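Local coordinates for protein serine-tRNA ligase (Naegleria fowleri, PDB 6BLJ) that probably attaches serine to its cognate tRNA in the cytoplasm, by way of a seryl-adenylate made from ATP, as class II seryl-tRNA synthetases do, at residues N22-I25 with I26-Q30; D415-T418 with R419-V423. All blocks are in the same frame, centred on the assembly; numbering follows the deposited sequence.

Contact 1. Residues N22-I25 with I26-Q30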
loop_
_atom_site.group_PDB
_atom_site.type_symbol
_atom_site.label_atom_id
_atom_site.label_comp_id
_atom_site.label_asym_id
_atom_site.label_seq_id
_atom_site.Cartn_x
_atom_site.Cartn_y
_atom_site.Cartn_z
ATOM N N ASN A 22 36.074 -16.060 4.080
ATOM C CA ASN A 22 36.464 -15.644 2.738
ATOM C C ASN A 22 35.540 -14.528 2.260
ATOM O O ASN A 22 34.609 -14.783 1.482
ATOM C CB ASN A 22 36.413 -16.834 1.774
ATOM C CG ASN A 22 37.177 -16.580 0.488
ATOM O OD1 ASN A 22 37.400 -15.434 0.099
ATOM N ND2 ASN A 22 37.579 -17.655 -0.182
ATOM N N PRO A 23 35.728 -13.295 2.737
ATOM C CA PRO A 23 34.781 -12.225 2.388
ATOM C C PRO A 23 34.744 -11.895 0.908
ATOM O O PRO A 23 33.725 -11.380 0.432
ATOM C CB PRO A 23 35.269 -11.029 3.223
ATOM C CG PRO A 23 36.674 -11.354 3.595
ATOM C CD PRO A 23 36.751 -12.843 3.697
ATOM N N GLU A 24 35.812 -12.180 0.157
ATOM C CA GLU A 24 35.794 -11.883 -1.275
ATOM C C GLU A 24 34.735 -12.705 -2.004
ATOM O O GLU A 24 34.181 -12.253 -3.013
ATOM C CB GLU A 24 37.183 -12.118 -1.884
ATOM C CG GLU A 24 37.279 -11.714 -3.346
ATOM C CD GLU A 24 37.031 -10.234 -3.567
ATOM O OE1 GLU A 24 37.198 -9.442 -2.615
ATOM O OE2 GLU A 24 36.637 -9.864 -4.690
ATOM N N ILE A 25 34.414 -13.889 -1.489
ATOM C CA ILE A 25 33.316 -14.671 -2.047
ATOM C C ILE A 25 32.012 -13.892 -1.947
ATOM O O ILE A 25 31.190 -13.899 -2.874
ATOM C CB ILE A 25 33.227 -16.028 -1.322
ATOM C CG1 ILE A 25 34.355 -16.938 -1.789
ATOM C CG2 ILE A 25 31.877 -16.713 -1.567
ATOM C CD1 ILE A 25 34.460 -18.183 -0.982
ATOM N N ILE A 26 31.806 -13.201 -0.824
ATOM C CA ILE A 26 30.591 -12.417 -0.631
ATOM C C ILE A 26 30.606 -11.174 -1.514
ATOM O O ILE A 26 29.566 -10.769 -2.053
ATOM C CB ILE A 26 30.422 -12.051 0.854
ATOM C CG1 ILE A 26 30.733 -13.261 1.742
ATOM C CG2 ILE A 26 28.997 -11.556 1.108
ATOM C CD1 ILE A 26 30.692 -12.973 3.250
ATOM N N ARG A 27 31.772 -10.536 -1.666
ATOM C CA ARG A 27 31.849 -9.394 -2.573
ATOM C C ARG A 27 31.540 -9.824 -4.000
ATOM O O ARG A 27 30.778 -9.155 -4.708
ATOM C CB ARG A 27 33.228 -8.738 -2.501
ATOM C CG ARG A 27 33.476 -8.019 -1.188
ATOM C CD ARG A 27 34.738 -7.170 -1.233
ATOM N NE ARG A 27 35.217 -6.891 0.115
ATOM C CZ ARG A 27 36.146 -7.611 0.736
ATOM N NH1 ARG A 27 36.713 -8.644 0.124
ATOM N NH2 ARG A 27 36.511 -7.290 1.965
ATOM N N GLU A 28 32.108 -10.955 -4.418
ATOM C CA GLU A 28 31.851 -11.455 -5.761
ATOM C C GLU A 28 30.374 -11.784 -5.956
ATOM O O GLU A 28 29.809 -11.509 -7.022
ATOM C CB GLU A 28 32.728 -12.678 -6.041
ATOM C CG GLU A 28 32.807 -13.067 -7.515
ATOM C CD GLU A 28 33.407 -11.968 -8.389
ATOM O OE1 GLU A 28 33.002 -11.862 -9.565
ATOM O OE2 GLU A 28 34.281 -11.216 -7.905
ATOM N N SER A 29 29.723 -12.356 -4.936
ATOM C CA SER A 29 28.292 -12.644 -5.047
ATOM C C SER A 29 27.494 -11.353 -5.177
ATOM O O SER A 29 26.547 -11.276 -5.971
ATOM C CB SER A 29 27.815 -13.466 -3.841
ATOM O OG SER A 29 26.439 -13.831 -3.941
ATOM N N GLN A 30 27.889 -10.316 -4.430
ATOM C CA GLN A 30 27.210 -9.027 -4.532
ATOM C C GLN A 30 27.395 -8.408 -5.915
ATOM O O GLN A 30 26.457 -7.815 -6.468
ATOM C CB GLN A 30 27.722 -8.087 -3.437
ATOM C CG GLN A 30 27.268 -8.482 -2.048
ATOM C CD GLN A 30 25.766 -8.341 -1.868
ATOM O OE1 GLN A 30 25.020 -9.316 -1.983
ATOM N NE2 GLN A 30 25.314 -7.120 -1.577
#

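Contact 2. Residues D415-T418 with R419-V423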
loop_
_atom_site.group_PDB
_atom_site.type_symbol
_atom_site.label_atom_id
_atom_site.label_comp_id
_atom_site.label_asym_id
_atom_site.label_seq_id
_atom_site.Cartn_x
_atom_site.Cartn_y
_atom_site.Cartn_z
ATOM N N ASP A 415 20.154 -22.276 2.775
ATOM C CA ASP A 415 19.678 -22.041 4.139
ATOM C C ASP A 415 19.282 -20.587 4.395
ATOM O O ASP A 415 19.183 -20.173 5.554
ATOM C CB ASP A 415 20.696 -22.534 5.178
ATOM C CG ASP A 415 22.007 -21.762 5.179
ATOM O OD1 ASP A 415 22.120 -20.690 4.537
ATOM O OD2 ASP A 415 22.949 -22.264 5.837
ATOM N N TYR A 416 19.026 -19.811 3.336
ATOM C CA TYR A 416 18.661 -18.410 3.528
ATOM C C TYR A 416 17.383 -18.276 4.351
ATOM O O TYR A 416 17.329 -17.490 5.305
ATOM C CB TYR A 416 18.504 -17.721 2.171
ATOM C CG TYR A 416 18.166 -16.246 2.239
ATOM C CD1 TYR A 416 16.850 -15.840 2.381
ATOM C CD2 TYR A 416 19.150 -15.261 2.121
ATOM C CE1 TYR A 416 16.510 -14.511 2.432
ATOM C CE2 TYR A 416 18.811 -13.909 2.160
ATOM C CZ TYR A 416 17.477 -13.554 2.320
ATOM O OH TYR A 416 17.074 -12.245 2.381
ATOM N N GLN A 417 16.333 -19.029 3.992
ATOM C CA GLN A 417 15.064 -18.931 4.713
ATOM C C GLN A 417 15.034 -19.802 5.959
ATOM O O GLN A 417 14.371 -19.441 6.939
ATOM C CB GLN A 417 13.883 -19.305 3.804
ATOM C CG GLN A 417 12.634 -18.413 4.014
ATOM C CD GLN A 417 12.880 -16.955 3.601
ATOM O OE1 GLN A 417 13.344 -16.688 2.494
ATOM N NE2 GLN A 417 12.567 -16.011 4.496
ATOM N N THR A 418 15.686 -20.970 5.928
ATOM C CA THR A 418 15.697 -21.818 7.115
ATOM C C THR A 418 16.386 -21.120 8.279
ATOM O O THR A 418 16.058 -21.393 9.441
ATOM C CB THR A 418 16.388 -23.156 6.835
ATOM O OG1 THR A 418 17.727 -22.917 6.407
ATOM C CG2 THR A 418 15.647 -23.953 5.759
ATOM N N ARG A 419 17.364 -20.251 7.995
ATOM C CA ARG A 419 17.944 -19.415 9.053
ATOM C C ARG A 419 16.895 -18.510 9.685
ATOM O O ARG A 419 16.788 -18.414 10.911
ATOM C CB ARG A 419 19.085 -18.569 8.494
ATOM C CG ARG A 419 20.403 -19.296 8.413
ATOM C CD ARG A 419 21.483 -18.439 7.769
ATOM N NE ARG A 419 22.591 -19.286 7.348
ATOM C CZ ARG A 419 23.581 -19.663 8.156
ATOM N NH1 ARG A 419 23.607 -19.252 9.420
ATOM N NH2 ARG A 419 24.547 -20.445 7.698
ATOM N N ARG A 420 16.112 -17.828 8.854
ATOM C CA ARG A 420 15.129 -16.887 9.369
ATOM C C ARG A 420 13.982 -17.601 10.075
ATOM O O ARG A 420 13.363 -17.029 10.981
ATOM C CB ARG A 420 14.630 -16.010 8.217
ATOM C CG ARG A 420 15.733 -15.111 7.667
ATOM C CD ARG A 420 15.442 -14.602 6.252
ATOM N NE ARG A 420 16.316 -13.478 5.903
ATOM C CZ ARG A 420 17.602 -13.588 5.568
ATOM N NH1 ARG A 420 18.190 -14.779 5.514
ATOM N NH2 ARG A 420 18.305 -12.502 5.273
ATOM N N LEU A 421 13.700 -18.845 9.692
ATOM C CA LEU A 421 12.642 -19.652 10.280
ATOM C C LEU A 421 13.154 -20.600 11.360
ATOM O O LEU A 421 12.351 -21.308 11.977
ATOM C CB LEU A 421 11.927 -20.451 9.182
ATOM C CG LEU A 421 11.039 -19.677 8.197
ATOM C CD1 LEU A 421 10.780 -20.502 6.948
ATOM C CD2 LEU A 421 9.731 -19.339 8.882
ATOM N N GLU A 422 14.464 -20.636 11.581
ATOM C CA GLU A 422 15.112 -21.525 12.554
ATOM C C GLU A 422 14.755 -22.992 12.301
ATOM O O GLU A 422 14.403 -23.742 13.217
ATOM C CB GLU A 422 14.767 -21.109 13.984
ATOM C CG GLU A 422 15.283 -19.724 14.347
ATOM C CD GLU A 422 15.110 -19.403 15.817
ATOM O OE1 GLU A 422 15.624 -20.176 16.652
ATOM O OE2 GLU A 422 14.448 -18.394 16.142
ATOM N N VAL A 423 14.870 -23.415 11.043
ATOM C CA VAL A 423 14.672 -24.822 10.688
ATOM C C VAL A 423 16.051 -25.469 10.784
ATOM O O VAL A 423 16.849 -25.441 9.839
ATOM C CB VAL A 423 14.041 -24.989 9.309
ATOM C CG1 VAL A 423 13.677 -26.450 9.077
ATOM C CG2 VAL A 423 12.812 -24.088 9.173
#

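Contact 1. Residues N22-I25 with I26-Q30
Glu24 and Arg27 form a salt bridge across the first turn of helix 23-32, the short helix that precedes the long helix 38-76 in the seryl-tRNA synthetase N-terminal domain. Glu24 OE1 takes a bond from Arg27 NH1 at 2.9 Å, met nearly along the C-O axis and bent at the hydrogen to 142°. The two side chains cross at about a right angle. A bend about the CB-CG bond of Glu24 (chi2 62°) brings the carboxylate to the arginine, which runs extended from CG to NE. The second terminal nitrogen of the same guanidinium, Arg27 NH2, pairs with Asp41 OD1, so the group ties this turn to helix 38-76.

Glu24 OE2 pairs with Arg31 NH2. Beneath the charges run ordinary helical bonds, Arg27 N to Pro23 O at 3.0 Å and Glu28 N to Glu24 O at 2.8 Å. The same helix 38-76 is packed by Pro23 on Ile44 and Ile26 on Val40, and Ile26 also meets Leu14 and Phe15. Ser29 N bonds to Ile25 O at 3.0 Å, and Ser29 OG reaches Val154 N. Over one face of the guanidinium lies Pro23 O, with Pro23 CB 4.1 Å from Arg27 NH2.

Contact 2. Residues D415-T418 with R419-V423
A cation-pi stack of Arg420 on Tyr416 and a salt bridge of Arg419 to Asp415 brace the short helix 416-421, which links strands 404-412 and 424-425 in the class II catalytic core and ends in a Schellman motif. The Arg420 guanidinium lies flat on the tyrosine ring, planes 10° apart, with CZ 3.5 Å from the centroid of the Tyr416 ring. Its rotation is fixed by a second grip: Arg420 NH1 gives a 2.9 Å bond to Tyr416 O, which lies at the guanidinium edge. The ring stands where it can be covered because its CG is swung away from the backbone N (chi1 -178°).

Asp415 meets Arg419 differently, carboxylate and guanidinium almost perpendicular. Arg419 NE reaches Asp415 OD1 at 3.2 Å from well above the carboxylate plane, and NH2 makes a weak bond to OD2. At the other end, Glu422 has positive phi and Val423 N returns to Thr418 O at 2.8 Å, along a lone pair. Thr418 OG1 bonds to Cys438 O, and the Thr418 side chain packs against Phe437 and Met440 of strand 436-447. Gln417 NE2 holds Lys257 O. Closing the turn, Thr418 CB packs 3.9 Å from Val423 CB.

From the N terminus, contact 1 comes first, within helix 23-32 just before the long helix 38-76; contact 2 follows nearly four hundred residues later, in helix 416-421. Each spans a single helical turn or two of continuous chain, so neither closes a long loop, and the two stand in series without nesting or crossing. The centres of contacts 1 and 2 are about 21 Å apart, and they do not touch. Contact 1 joins the short helix to helix 38-76, part of the arm that in seryl-tRNA synthetases probably contacts tRNA, while contact 2 fastens its helix to strand 436-447 of the catalytic sheet. The stretch around 148-154 touches both: Ile150 and Val154 meet 22-30, whereas Leu148 and Asn152 meet 415-423.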